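Local coordinates for protein Exo-beta-1,3-galactanase (PDB 5FLW) that probably hydrolyses beta-1,3-galactan from chain ends to release galactose, as a putative exo-acting glycoside hydrolase of family 43, at residues Tyr201-Gln206 / Gly288-Thr293; Lys231-Ala234 / Lys239-Asp242; Pro277-Pro282 / Leu292-Thr297. One frame throughout, in Å; residues are numbered along the deposited sequence.

Contact 1: Tyr201-Gln206 / Gly288-Thr293; sequences YWFGSQ and GVASLT
Segment 201-206, on strand 199-205, and the 288-293 chain come together at one end, where the CA atoms of Tyr201 and Gly288 lie 7.7 Å apart with no backbone hydrogen bond between the segments. Family 43 enzymes are five-bladed beta-propellers. The contact joins two successive blades, strand 199-205 of one and outermost strand 289-291 of the next. Tyr201 does most of the reaching. Its CG lies anti to the carbonyl carbon (chi1 -62°), which sends the ring toward Gly288. Gly288 N donates to Tyr201 OH at 2.7 Å, bent to 150° at the hydrogen. The peptide N of Val289 lies at the ring edge, near its plane, 3.9 Å from Tyr201 CE2. Gly288 takes a positive phi (81°) as the chain turns into strand 289-291. Tyr217 OH receives a hydrogen bond from Ala290 N, so the neighbouring blade grips the edge strand twice. Phe203 supplies the apolar part. It also packs edge-to-face with Phe233 and touches Ile283 of strand 278-286. Its ring points an edge at Ala290, with the methyl near the ring plane: Ala290 CB sits 3.7 Å from Phe203 CE2.

Contact 2: Lys231-Ala234 / Lys239-Asp242; sequences KLFA and KTYD
Phe233 overlaps the methyl of Thr240: its CE2 is 3.9 Å from Thr240 CG2, and its CZ 4.0 Å from the same carbon. The approach to the ring is oblique. Phe233 has the crowded position at chi1 (54°), with CG between the backbone N and the carbonyl carbon. The end of the ring thereby comes closer to Thr240 than the start of the side chain would suggest. Ala234 makes the second touch. Its CB points toward the other segment and rests 4.0 Å from Thr240 CA, on backbone rather than on a side chain. The CA atoms of Ala234 and Thr240 are 5.5 Å apart. The same methyl also meets the ring of Tyr241 obliquely, with Ala234 CB 4.3 Å from Tyr241 CE2. Residues 239-242 form a short, weakly bonded helical turn. Phi and psi are positive in all four, so the turn is left-handed. It lies on the link between strands 231-232 and 244-250, where the chain passes from one propeller blade to the next. Thr240 is split in its duties. CG2 is anti to the backbone N and faces Phe233, while OG1 accepts from Asn215 N and donates to Asn213 O. Tyr241 OH is hydrogen-bonded to Trp294 N. The Asp242 carboxylate is bonded to Thr212 and forms a salt bridge with Arg304. The segments share no hydrogen bond. The contact is thus apolar, with methyls set against rings, and these three polar side chains are satisfied by other parts of the chain.

Contact 3: Pro277-Pro282 / Leu292-Thr297; sequences PIVQMP and LTWSDT
Met281 and Trp294 make the sulfur-aromatic part of this contact. Met281 SD lies 3.9 Å from Trp294 CE3 and is placed obliquely to the six-membered ring, 67° off its normal. The two side chains cross at about a right angle. This is a Met-aromatic contact. Trp294 starts out pointing away from strand 278-282, but its indole returns to it. The indole also meets the ring of Tyr241 and packs edge-to-face with Tyr298.

Two apolar touches accompany it. The Met281 chain is extended at chi2 and bends at chi3 (66°), which brings CE up to Leu292 CG, at 3.9 Å, and to the backbone of Thr293. Val279 CG1 meets the edge of the indole near its plane, 4.4 Å from Trp294 CZ3.

Two carbons approach carbonyl oxygens. Met281 CE comes within 3.3 Å of Thr293 O. Leu292 CD1 reaches past Met281 CB to Pro282 O, at 3.4 Å.

The polar link goes through water. One water donates to Pro282 O at 2.7 Å and accepts from Thr293 N at 2.9 Å. No direct hydrogen bond joins the segments. Ile278 and Gln280 pair instead with Phe8 and Gly6. Further along, Ser295 OG and Thr297 OG1 share a hydrogen bond inside their own loop.

Strands 278-286 and 289-291 form the outer hairpin of the last blade. The pairing with Gly6 and Phe8 is consistent with the N-terminal chain helping to close the ring at this fifth, antiparallel blade of the family 43 five-bladed propeller.

In the fold
Contacts 1 and 2 are buried, while contact 3 is partly buried. Contact 1 joins two blades through a tyrosine hydroxyl and a phenylalanine edge. Contact 2 sits on the link between those blades and is purely apolar. Contact 3 lies within the last blade and adds sulfur and a bridging water. Contacts 1 and 3 both involve the 288-297 chain and share Leu292 and Thr293. Contact 2 borders that chain: Phe233 O probably accepts from Leu292 N, and the Tyr241 ring packs against Leu292 O. Tyr241 carries the link on to contact 3 through Trp294.

Contact 1: Tyr201-Gln206 / Gly288-Thr293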
ATOM      1  N   TYR A 201      -8.070   6.788  10.000  1.00 17.36           N
ATOM      2  CA  TYR A 201      -7.886   7.681   8.862  1.00 18.05           C
ATOM      3  C   TYR A 201      -7.600   6.800   7.651  1.00 17.36           C
ATOM      4  O   TYR A 201      -6.678   5.987   7.686  1.00 17.08           O
ATOM      5  CB  TYR A 201      -6.720   8.659   9.076  1.00 17.27           C
ATOM      6  CG  TYR A 201      -6.859   9.642  10.256  1.00 21.88           C
ATOM      7  CD1 TYR A 201      -6.834   9.194  11.576  1.00 19.12           C
ATOM      8  CD2 TYR A 201      -6.953  11.022  10.030  1.00 18.56           C
ATOM      9  CE1 TYR A 201      -6.942  10.091  12.653  1.00 23.55           C
ATOM     10  CE2 TYR A 201      -7.059  11.926  11.086  1.00 19.81           C
ATOM     11  CZ  TYR A 201      -7.057  11.458  12.399  1.00 25.41           C
ATOM     12  OH  TYR A 201      -7.145  12.355  13.459  1.00 23.17           O
ATOM     13  N   TRP A 202      -8.401   6.966   6.596  1.00 15.21           N
ATOM     14  CA  TRP A 202      -8.358   6.153   5.386  1.00 15.69           C
ATOM     15  C   TRP A 202      -8.067   7.082   4.211  1.00 22.77           C
ATOM     16  O   TRP A 202      -8.866   7.979   3.913  1.00 16.90           O
ATOM     17  CB  TRP A 202      -9.729   5.483   5.224  1.00 15.60           C
ATOM     18  CG  TRP A 202      -9.970   4.581   4.046  1.00 16.39           C
ATOM     19  CD1 TRP A 202      -9.127   4.311   2.994  1.00 17.89           C
ATOM     20  CD2 TRP A 202     -11.174   3.828   3.795  1.00 15.25           C
ATOM     21  NE1 TRP A 202      -9.733   3.436   2.110  1.00 18.54           N
ATOM     22  CE2 TRP A 202     -10.985   3.121   2.582  1.00 18.32           C
ATOM     23  CE3 TRP A 202     -12.387   3.674   4.488  1.00 17.30           C
ATOM     24  CZ2 TRP A 202     -11.981   2.288   2.037  1.00 15.27           C
ATOM     25  CZ3 TRP A 202     -13.370   2.833   3.956  1.00 18.21           C
ATOM     26  CH2 TRP A 202     -13.152   2.140   2.746  1.00 17.58           C
ATOM     27  N   PHE A 203      -6.933   6.856   3.539  1.00 16.12           N
ATOM     28  CA  PHE A 203      -6.487   7.653   2.403  1.00 14.52           C
ATOM     29  C   PHE A 203      -6.634   6.854   1.112  1.00 16.30           C
ATOM     30  O   PHE A 203      -6.504   5.626   1.112  1.00 15.36           O
ATOM     31  CB  PHE A 203      -5.008   8.045   2.559  1.00 13.80           C
ATOM     32  CG  PHE A 203      -4.706   8.790   3.832  1.00 16.66           C
ATOM     33  CD1 PHE A 203      -4.582   8.117   5.046  1.00 15.81           C
ATOM     34  CD2 PHE A 203      -4.542  10.169   3.823  1.00 16.64           C
ATOM     35  CE1 PHE A 203      -4.306   8.829   6.234  1.00 18.41           C
ATOM     36  CE2 PHE A 203      -4.260  10.879   5.010  1.00 16.13           C
ATOM     37  CZ  PHE A 203      -4.140  10.201   6.201  1.00 15.72           C
ATOM     38  N   GLY A 204      -6.866   7.565   0.000  1.00 15.45           N
ATOM     39  CA  GLY A 204      -6.887   6.931  -1.307  1.00 14.98           C
ATOM     40  C   GLY A 204      -6.772   7.952  -2.423  1.00 13.81           C
ATOM     41  O   GLY A 204      -6.763   9.166  -2.189  1.00 14.97           O
ATOM     42  N   SER A 205      -6.688   7.434  -3.647  1.00 12.26           N
ATOM     43  CA  SER A 205      -6.512   8.246  -4.845  1.00 12.53           C
ATOM     44  C   SER A 205      -7.726   8.156  -5.767  1.00 14.25           C
ATOM     45  O   SER A 205      -8.377   7.106  -5.870  1.00 14.31           O
ATOM     46  CB  SER A 205      -5.260   7.829  -5.625  1.00 14.54           C
ATOM     47  OG  SER A 205      -5.210   6.427  -5.815  1.00 14.46           O
ATOM     48  N   GLN A 206      -8.019   9.262  -6.451  1.00 15.51           N
ATOM     49  CA  GLN A 206      -9.074   9.208  -7.461  1.00 17.84           C
ATOM     50  C   GLN A 206      -8.624   8.318  -8.619  1.00 14.24           C
ATOM     51  O   GLN A 206      -7.455   7.935  -8.726  1.00 16.81           O
ATOM     52  CB  GLN A 206      -9.480  10.611  -7.940  1.00 14.84           C
ATOM     53  CG  GLN A 206      -9.792  11.561  -6.791  1.00 20.99           C
ATOM     54  CD  GLN A 206     -10.237  12.942  -7.279  1.00 24.29           C
ATOM     55  OE1 GLN A 206      -9.724  13.983  -6.834  1.00 27.74           O
ATOM     56  NE2 GLN A 206     -11.179  12.974  -8.202  1.00 27.82           N
ATOM     57  N   GLY A 288      -8.765  14.512  13.600  1.00 28.34           N
ATOM     58  CA  GLY A 288      -9.575  14.314  12.419  1.00 26.62           C
ATOM     59  C   GLY A 288      -9.093  15.045  11.198  1.00 25.71           C
ATOM     60  O   GLY A 288      -9.748  14.971  10.147  1.00 27.07           O
ATOM     61  N   VAL A 289      -7.961  15.729  11.286  1.00 25.49           N
ATOM     62  CA  VAL A 289      -7.433  16.497  10.174  1.00 24.81           C
ATOM     63  C   VAL A 289      -6.100  15.887   9.754  1.00 26.53           C
ATOM     64  O   VAL A 289      -5.231  15.634  10.595  1.00 24.94           O
ATOM     65  CB  VAL A 289      -7.288  17.985  10.532  1.00 25.94           C
ATOM     66  CG1 VAL A 289      -6.694  18.739   9.351  1.00 28.42           C
ATOM     67  CG2 VAL A 289      -8.625  18.532  10.901  1.00 27.56           C
ATOM     68  N   ALA A 290      -5.956  15.628   8.460  1.00 22.40           N
ATOM     69  CA  ALA A 290      -4.705  15.167   7.875  1.00 21.48           C
ATOM     70  C   ALA A 290      -4.215  16.224   6.888  1.00 20.96           C
ATOM     71  O   ALA A 290      -5.008  16.764   6.106  1.00 21.63           O
ATOM     72  CB  ALA A 290      -4.877  13.820   7.154  1.00 20.45           C
ATOM     73  N   SER A 291      -2.915  16.529   6.923  1.00 20.63           N
ATOM     74  CA  SER A 291      -2.410  17.648   6.132  1.00 24.22           C
ATOM     75  C   SER A 291      -1.001  17.379   5.611  1.00 19.75           C
ATOM     76  O   SER A 291      -0.090  17.046   6.376  1.00 22.78           O
ATOM     77  CB  SER A 291      -2.437  18.946   6.959  1.00 24.01           C
ATOM     78  OG  SER A 291      -1.673  19.924   6.297  1.00 31.66           O
ATOM     79  N   LEU A 292      -0.812  17.565   4.313  1.00 22.46           N
ATOM     80  CA  LEU A 292       0.468  17.290   3.671  1.00 23.68           C
ATOM     81  C   LEU A 292       0.964  18.580   3.034  1.00 20.28           C
ATOM     82  O   LEU A 292       0.260  19.160   2.200  1.00 23.19           O
ATOM     83  CB  LEU A 292       0.303  16.188   2.615  1.00 22.54           C
ATOM     84  CG  LEU A 292       1.539  15.627   1.941  1.00 19.14           C
ATOM     85  CD1 LEU A 292       2.399  14.832   2.951  1.00 16.71           C
ATOM     86  CD2 LEU A 292       1.146  14.755   0.706  1.00 17.49           C
ATOM     87  N   THR A 293       2.166  19.032   3.430  1.00 19.04           N
ATOM     88  CA  THR A 293       2.715  20.321   3.001  1.00 23.89           C
ATOM     89  C   THR A 293       4.163  20.212   2.543  1.00 22.71           C
ATOM     90  O   THR A 293       5.009  19.671   3.263  1.00 22.91           O
ATOM     91  CB  THR A 293       2.660  21.364   4.109  1.00 21.37           C
ATOM     92  OG1 THR A 293       1.316  21.425   4.599  1.00 29.30           O
ATOM     93  CG2 THR A 293       2.985  22.680   3.542  1.00 27.48           C
TER

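Contact 2: Lys231-Ala234 / Lys239-Asp242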
ATOM      1  N   LYS A 231     -12.202  14.326   1.956  1.00 22.99           N
ATOM      2  CA  LYS A 231     -11.550  15.630   1.959  1.00 20.98           C
ATOM      3  C   LYS A 231     -10.121  15.568   1.455  1.00 25.02           C
ATOM      4  O   LYS A 231      -9.469  14.535   1.505  1.00 19.39           O
ATOM      5  CB  LYS A 231     -11.519  16.201   3.375  1.00 28.77           C
ATOM      6  CG  LYS A 231     -12.871  16.564   3.951  1.00 23.50           C
ATOM      7  CD  LYS A 231     -12.723  17.097   5.363  1.00 37.70           C
ATOM      8  CE  LYS A 231     -14.068  17.489   5.948  1.00 62.23           C
ATOM      9  NZ  LYS A 231     -13.928  17.989   7.340  1.00 55.35           N
ATOM     10  N   LEU A 232      -9.654  16.544   0.856  1.00 24.16           N
ATOM     11  CA  LEU A 232      -8.287  16.590   0.384  1.00 23.37           C
ATOM     12  C   LEU A 232      -7.340  16.746   1.560  1.00 23.68           C
ATOM     13  O   LEU A 232      -7.652  17.444   2.515  1.00 24.03           O
ATOM     14  CB  LEU A 232      -8.102  17.826  -0.505  1.00 24.76           C
ATOM     15  CG  LEU A 232      -8.242  17.771  -2.028  1.00 22.84           C
ATOM     16  CD1 LEU A 232      -9.680  17.518  -2.436  1.00 30.90           C
ATOM     17  CD2 LEU A 232      -7.738  19.061  -2.659  1.00 25.50           C
ATOM     18  N   PHE A 233      -6.182  16.099   1.500  1.00 20.90           N
ATOM     19  CA  PHE A 233      -5.141  16.313   2.513  1.00 19.50           C
ATOM     20  C   PHE A 233      -3.936  17.139   2.058  1.00 22.19           C
ATOM     21  O   PHE A 233      -3.173  17.610   2.912  1.00 23.46           O
ATOM     22  CB  PHE A 233      -4.676  15.005   3.192  1.00 18.13           C
ATOM     23  CG  PHE A 233      -4.221  13.925   2.240  1.00 17.41           C
ATOM     24  CD1 PHE A 233      -5.131  13.027   1.683  1.00 16.92           C
ATOM     25  CD2 PHE A 233      -2.877  13.803   1.910  1.00 18.77           C
ATOM     26  CE1 PHE A 233      -4.712  12.025   0.795  1.00 15.13           C
ATOM     27  CE2 PHE A 233      -2.436  12.793   1.012  1.00 15.79           C
ATOM     28  CZ  PHE A 233      -3.361  11.911   0.466  1.00 16.73           C
ATOM     29  N   ALA A 234      -3.726  17.300   0.755  1.00 21.60           N
ATOM     30  CA  ALA A 234      -2.745  18.207   0.175  1.00 25.23           C
ATOM     31  C   ALA A 234      -3.450  19.404  -0.475  1.00 21.37           C
ATOM     32  O   ALA A 234      -4.672  19.392  -0.667  1.00 21.20           O
ATOM     33  CB  ALA A 234      -1.915  17.456  -0.873  1.00 17.81           C
ATOM     34  N   LYS A 239      -2.174  18.032  -6.860  1.00 20.57           N
ATOM     35  CA  LYS A 239      -2.166  16.625  -7.293  1.00 16.68           C
ATOM     36  C   LYS A 239      -1.375  15.738  -6.325  1.00 17.86           C
ATOM     37  O   LYS A 239      -0.638  14.846  -6.741  1.00 16.30           O
ATOM     38  CB  LYS A 239      -1.639  16.449  -8.728  1.00 17.50           C
ATOM     39  CG  LYS A 239      -2.249  17.308  -9.811  1.00 22.12           C
ATOM     40  CD  LYS A 239      -3.707  17.054 -10.006  1.00 30.80           C
ATOM     41  CE  LYS A 239      -4.200  17.874 -11.213  1.00 43.89           C
ATOM     42  NZ  LYS A 239      -5.710  18.025 -11.278  1.00 54.65           N
ATOM     43  N   THR A 240      -1.530  15.987  -5.014  1.00 16.06           N
ATOM     44  CA  THR A 240      -0.816  15.222  -3.982  1.00 14.78           C
ATOM     45  C   THR A 240       0.698  15.325  -4.204  1.00 17.23           C
ATOM     46  O   THR A 240       1.436  14.336  -4.130  1.00 15.20           O
ATOM     47  CB  THR A 240      -1.288  13.759  -3.926  1.00 14.25           C
ATOM     48  OG1 THR A 240      -2.704  13.699  -4.147  1.00 17.10           O
ATOM     49  CG2 THR A 240      -1.006  13.156  -2.559  1.00 16.10           C
ATOM     50  N   TYR A 241       1.148  16.527  -4.569  1.00 16.82           N
ATOM     51  CA  TYR A 241       2.551  16.766  -4.946  1.00 17.90           C
ATOM     52  C   TYR A 241       2.986  15.856  -6.099  1.00 16.42           C
ATOM     53  O   TYR A 241       4.069  15.249  -6.089  1.00 15.56           O
ATOM     54  CB  TYR A 241       3.489  16.756  -3.737  1.00 18.05           C
ATOM     55  CG  TYR A 241       3.123  17.910  -2.848  1.00 16.96           C
ATOM     56  CD1 TYR A 241       3.309  19.209  -3.289  1.00 18.64           C
ATOM     57  CD2 TYR A 241       2.513  17.707  -1.607  1.00 20.99           C
ATOM     58  CE1 TYR A 241       2.949  20.290  -2.508  1.00 20.38           C
ATOM     59  CE2 TYR A 241       2.149  18.776  -0.808  1.00 17.61           C
ATOM     60  CZ  TYR A 241       2.364  20.076  -1.269  1.00 21.79           C
ATOM     61  OH  TYR A 241       2.028  21.200  -0.511  1.00 24.96           O
ATOM     62  N   ASP A 242       2.103  15.777  -7.103  1.00 15.65           N
ATOM     63  CA  ASP A 242       2.304  14.976  -8.309  1.00 15.16           C
ATOM     64  C   ASP A 242       2.699  13.537  -7.970  1.00 15.49           C
ATOM     65  O   ASP A 242       3.737  13.026  -8.398  1.00 15.73           O
ATOM     66  CB  ASP A 242       3.287  15.641  -9.281  1.00 15.60           C
ATOM     67  CG  ASP A 242       3.358  14.921 -10.627  1.00 18.50           C
ATOM     68  OD1 ASP A 242       2.393  14.217 -10.996  1.00 18.21           O
ATOM     69  OD2 ASP A 242       4.394  15.069 -11.318  1.00 19.70           O
TER

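Contact 3: Pro277-Pro282 / Leu292-Thr297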
ATOM      1  N   PRO A 277      10.002   7.432  -9.475  1.00 11.77           N
ATOM      2  CA  PRO A 277      10.394   7.970  -8.161  1.00 11.85           C
ATOM      3  C   PRO A 277       9.296   7.762  -7.117  1.00 14.91           C
ATOM      4  O   PRO A 277       8.180   7.297  -7.398  1.00 12.07           O
ATOM      5  CB  PRO A 277      10.591   9.474  -8.433  1.00 12.45           C
ATOM      6  CG  PRO A 277      10.770   9.585  -9.889  1.00 14.14           C
ATOM      7  CD  PRO A 277       9.932   8.491 -10.506  1.00 10.50           C
ATOM      8  N   ILE A 278       9.631   8.135  -5.878  1.00 12.90           N
ATOM      9  CA  ILE A 278       8.658   8.238  -4.792  1.00 10.75           C
ATOM     10  C   ILE A 278       8.661   9.673  -4.263  1.00 11.37           C
ATOM     11  O   ILE A 278       9.632  10.428  -4.426  1.00 11.94           O
ATOM     12  CB  ILE A 278       8.909   7.239  -3.622  1.00 10.50           C
ATOM     13  CG1 ILE A 278      10.259   7.539  -2.930  1.00 12.33           C
ATOM     14  CG2 ILE A 278       8.827   5.778  -4.133  1.00 14.40           C
ATOM     15  CD1 ILE A 278      10.529   6.692  -1.694  1.00 12.72           C
ATOM     16  N   VAL A 279       7.553  10.035  -3.632  1.00 11.09           N
ATOM     17  CA  VAL A 279       7.447  11.254  -2.846  1.00 15.85           C
ATOM     18  C   VAL A 279       7.353  10.816  -1.384  1.00 16.66           C
ATOM     19  O   VAL A 279       6.403  10.127  -0.996  1.00 14.25           O
ATOM     20  CB  VAL A 279       6.231  12.100  -3.271  1.00 14.44           C
ATOM     21  CG1 VAL A 279       6.034  13.262  -2.300  1.00 15.42           C
ATOM     22  CG2 VAL A 279       6.392  12.610  -4.724  1.00 12.79           C
ATOM     23  N   GLN A 280       8.343  11.206  -0.580  1.00 12.64           N
ATOM     24  CA  GLN A 280       8.430  10.801   0.815  1.00 13.30           C
ATOM     25  C   GLN A 280       8.425  12.067   1.665  1.00 17.16           C
ATOM     26  O   GLN A 280       9.291  12.942   1.492  1.00 15.07           O
ATOM     27  CB  GLN A 280       9.708  10.010   1.046  1.00 13.00           C
ATOM     28  CG  GLN A 280       9.915   9.538   2.470  1.00 14.39           C
ATOM     29  CD  GLN A 280      11.136   8.621   2.586  1.00 20.17           C
ATOM     30  OE1 GLN A 280      11.189   7.549   1.965  1.00 18.06           O
ATOM     31  NE2 GLN A 280      12.121   9.041   3.374  1.00 17.31           N
ATOM     32  N   MET A 281       7.441  12.178   2.562  1.00 14.22           N
ATOM     33  CA  MET A 281       7.205  13.431   3.270  1.00 14.51           C
ATOM     34  C   MET A 281       6.599  13.125   4.625  1.00 16.39           C
ATOM     35  O   MET A 281       5.858  12.143   4.756  1.00 16.63           O
ATOM     36  CB  MET A 281       6.219  14.321   2.492  1.00 16.99           C
ATOM     37  CG  MET A 281       6.672  14.787   1.106  1.00 17.98           C
ATOM     38  SD  MET A 281       5.328  15.591   0.200  1.00 18.81           S
ATOM     39  CE  MET A 281       5.060  17.088   1.213  1.00 19.81           C
ATOM     40  N   PRO A 282       6.831  13.971   5.631  1.00 16.82           N
ATOM     41  CA  PRO A 282       6.018  13.882   6.850  1.00 17.56           C
ATOM     42  C   PRO A 282       4.594  14.330   6.541  1.00 18.50           C
ATOM     43  O   PRO A 282       4.359  15.177   5.670  1.00 19.22           O
ATOM     44  CB  PRO A 282       6.707  14.857   7.804  1.00 19.24           C
ATOM     45  CG  PRO A 282       7.283  15.899   6.894  1.00 19.32           C
ATOM     46  CD  PRO A 282       7.666  15.193   5.619  1.00 16.97           C
ATOM     47  N   LEU A 292      -0.812  17.565   4.313  1.00 22.46           N
ATOM     48  CA  LEU A 292       0.468  17.290   3.671  1.00 23.68           C
ATOM     49  C   LEU A 292       0.964  18.580   3.034  1.00 20.28           C
ATOM     50  O   LEU A 292       0.260  19.160   2.200  1.00 23.19           O
ATOM     51  CB  LEU A 292       0.303  16.188   2.615  1.00 22.54           C
ATOM     52  CG  LEU A 292       1.539  15.627   1.941  1.00 19.14           C
ATOM     53  CD1 LEU A 292       2.399  14.832   2.951  1.00 16.71           C
ATOM     54  CD2 LEU A 292       1.146  14.755   0.706  1.00 17.49           C
ATOM     55  N   THR A 293       2.166  19.032   3.430  1.00 19.04           N
ATOM     56  CA  THR A 293       2.715  20.321   3.001  1.00 23.89           C
ATOM     57  C   THR A 293       4.163  20.212   2.543  1.00 22.71           C
ATOM     58  O   THR A 293       5.009  19.671   3.263  1.00 22.91           O
ATOM     59  CB  THR A 293       2.660  21.364   4.109  1.00 21.37           C
ATOM     60  OG1 THR A 293       1.316  21.425   4.599  1.00 29.30           O
ATOM     61  CG2 THR A 293       2.985  22.680   3.542  1.00 27.48           C
ATOM     62  N   TRP A 294       4.450  20.769   1.369  1.00 19.78           N
ATOM     63  CA  TRP A 294       5.825  20.803   0.889  1.00 23.00           C
ATOM     64  C   TRP A 294       6.636  21.844   1.671  1.00 26.01           C
ATOM     65  O   TRP A 294       6.100  22.809   2.213  1.00 24.55           O
ATOM     66  CB  TRP A 294       5.846  21.164  -0.600  1.00 21.60           C
ATOM     67  CG  TRP A 294       7.119  20.885  -1.306  1.00 21.80           C
ATOM     68  CD1 TRP A 294       8.141  21.766  -1.541  1.00 31.66           C
ATOM     69  CD2 TRP A 294       7.531  19.627  -1.889  1.00 18.62           C
ATOM     70  NE1 TRP A 294       9.155  21.142  -2.253  1.00 24.71           N
ATOM     71  CE2 TRP A 294       8.812  19.833  -2.470  1.00 20.45           C
ATOM     72  CE3 TRP A 294       6.942  18.358  -1.977  1.00 16.97           C
ATOM     73  CZ2 TRP A 294       9.510  18.816  -3.127  1.00 23.18           C
ATOM     74  CZ3 TRP A 294       7.631  17.344  -2.644  1.00 17.65           C
ATOM     75  CH2 TRP A 294       8.905  17.583  -3.213  1.00 26.37           C
ATOM     76  N   SER A 295       7.952  21.645   1.694  1.00 29.49           N
ATOM     77  CA  SER A 295       8.900  22.607   2.239  1.00 23.97           C
ATOM     78  C   SER A 295      10.016  22.841   1.234  1.00 23.24           C
ATOM     79  O   SER A 295      10.443  21.923   0.531  1.00 23.83           O
ATOM     80  CB  SER A 295       9.484  22.052   3.543  1.00 22.76           C
ATOM     81  OG  SER A 295      10.642  22.781   3.896  1.00 36.14           O
ATOM     82  N   ASP A 296      10.501  24.091   1.190  1.00 29.76           N
ATOM     83  CA  ASP A 296      11.585  24.498   0.296  1.00 30.44           C
ATOM     84  C   ASP A 296      12.821  23.639   0.426  1.00 27.08           C
ATOM     85  O   ASP A 296      13.628  23.571  -0.512  1.00 33.98           O
ATOM     86  CB  ASP A 296      12.058  25.896   0.694  1.00 40.93           C
ATOM     87  CG  ASP A 296      11.115  26.960   0.262  1.00 50.89           C
ATOM     88  OD1 ASP A 296      10.252  26.641  -0.586  1.00 73.10           O
ATOM     89  OD2 ASP A 296      11.229  28.100   0.774  1.00 71.04           O
ATOM     90  N   THR A 297      13.070  23.117   1.627  1.00 24.02           N
ATOM     91  CA  THR A 297      14.260  22.312   1.892  1.00 31.35           C
ATOM     92  C   THR A 297      14.181  20.903   1.304  1.00 26.60           C
ATOM     93  O   THR A 297      15.201  20.203   1.263  1.00 25.90           O
ATOM     94  CB  THR A 297      14.497  22.224   3.394  1.00 24.54           C
ATOM     95  OG1 THR A 297      13.410  21.507   3.993  1.00 33.85           O
ATOM     96  CG2 THR A 297      14.581  23.630   3.971  1.00 33.70           C
TER
HETATM   97  O   HOH W   1       3.460  17.731   5.726  1.00 25.84           O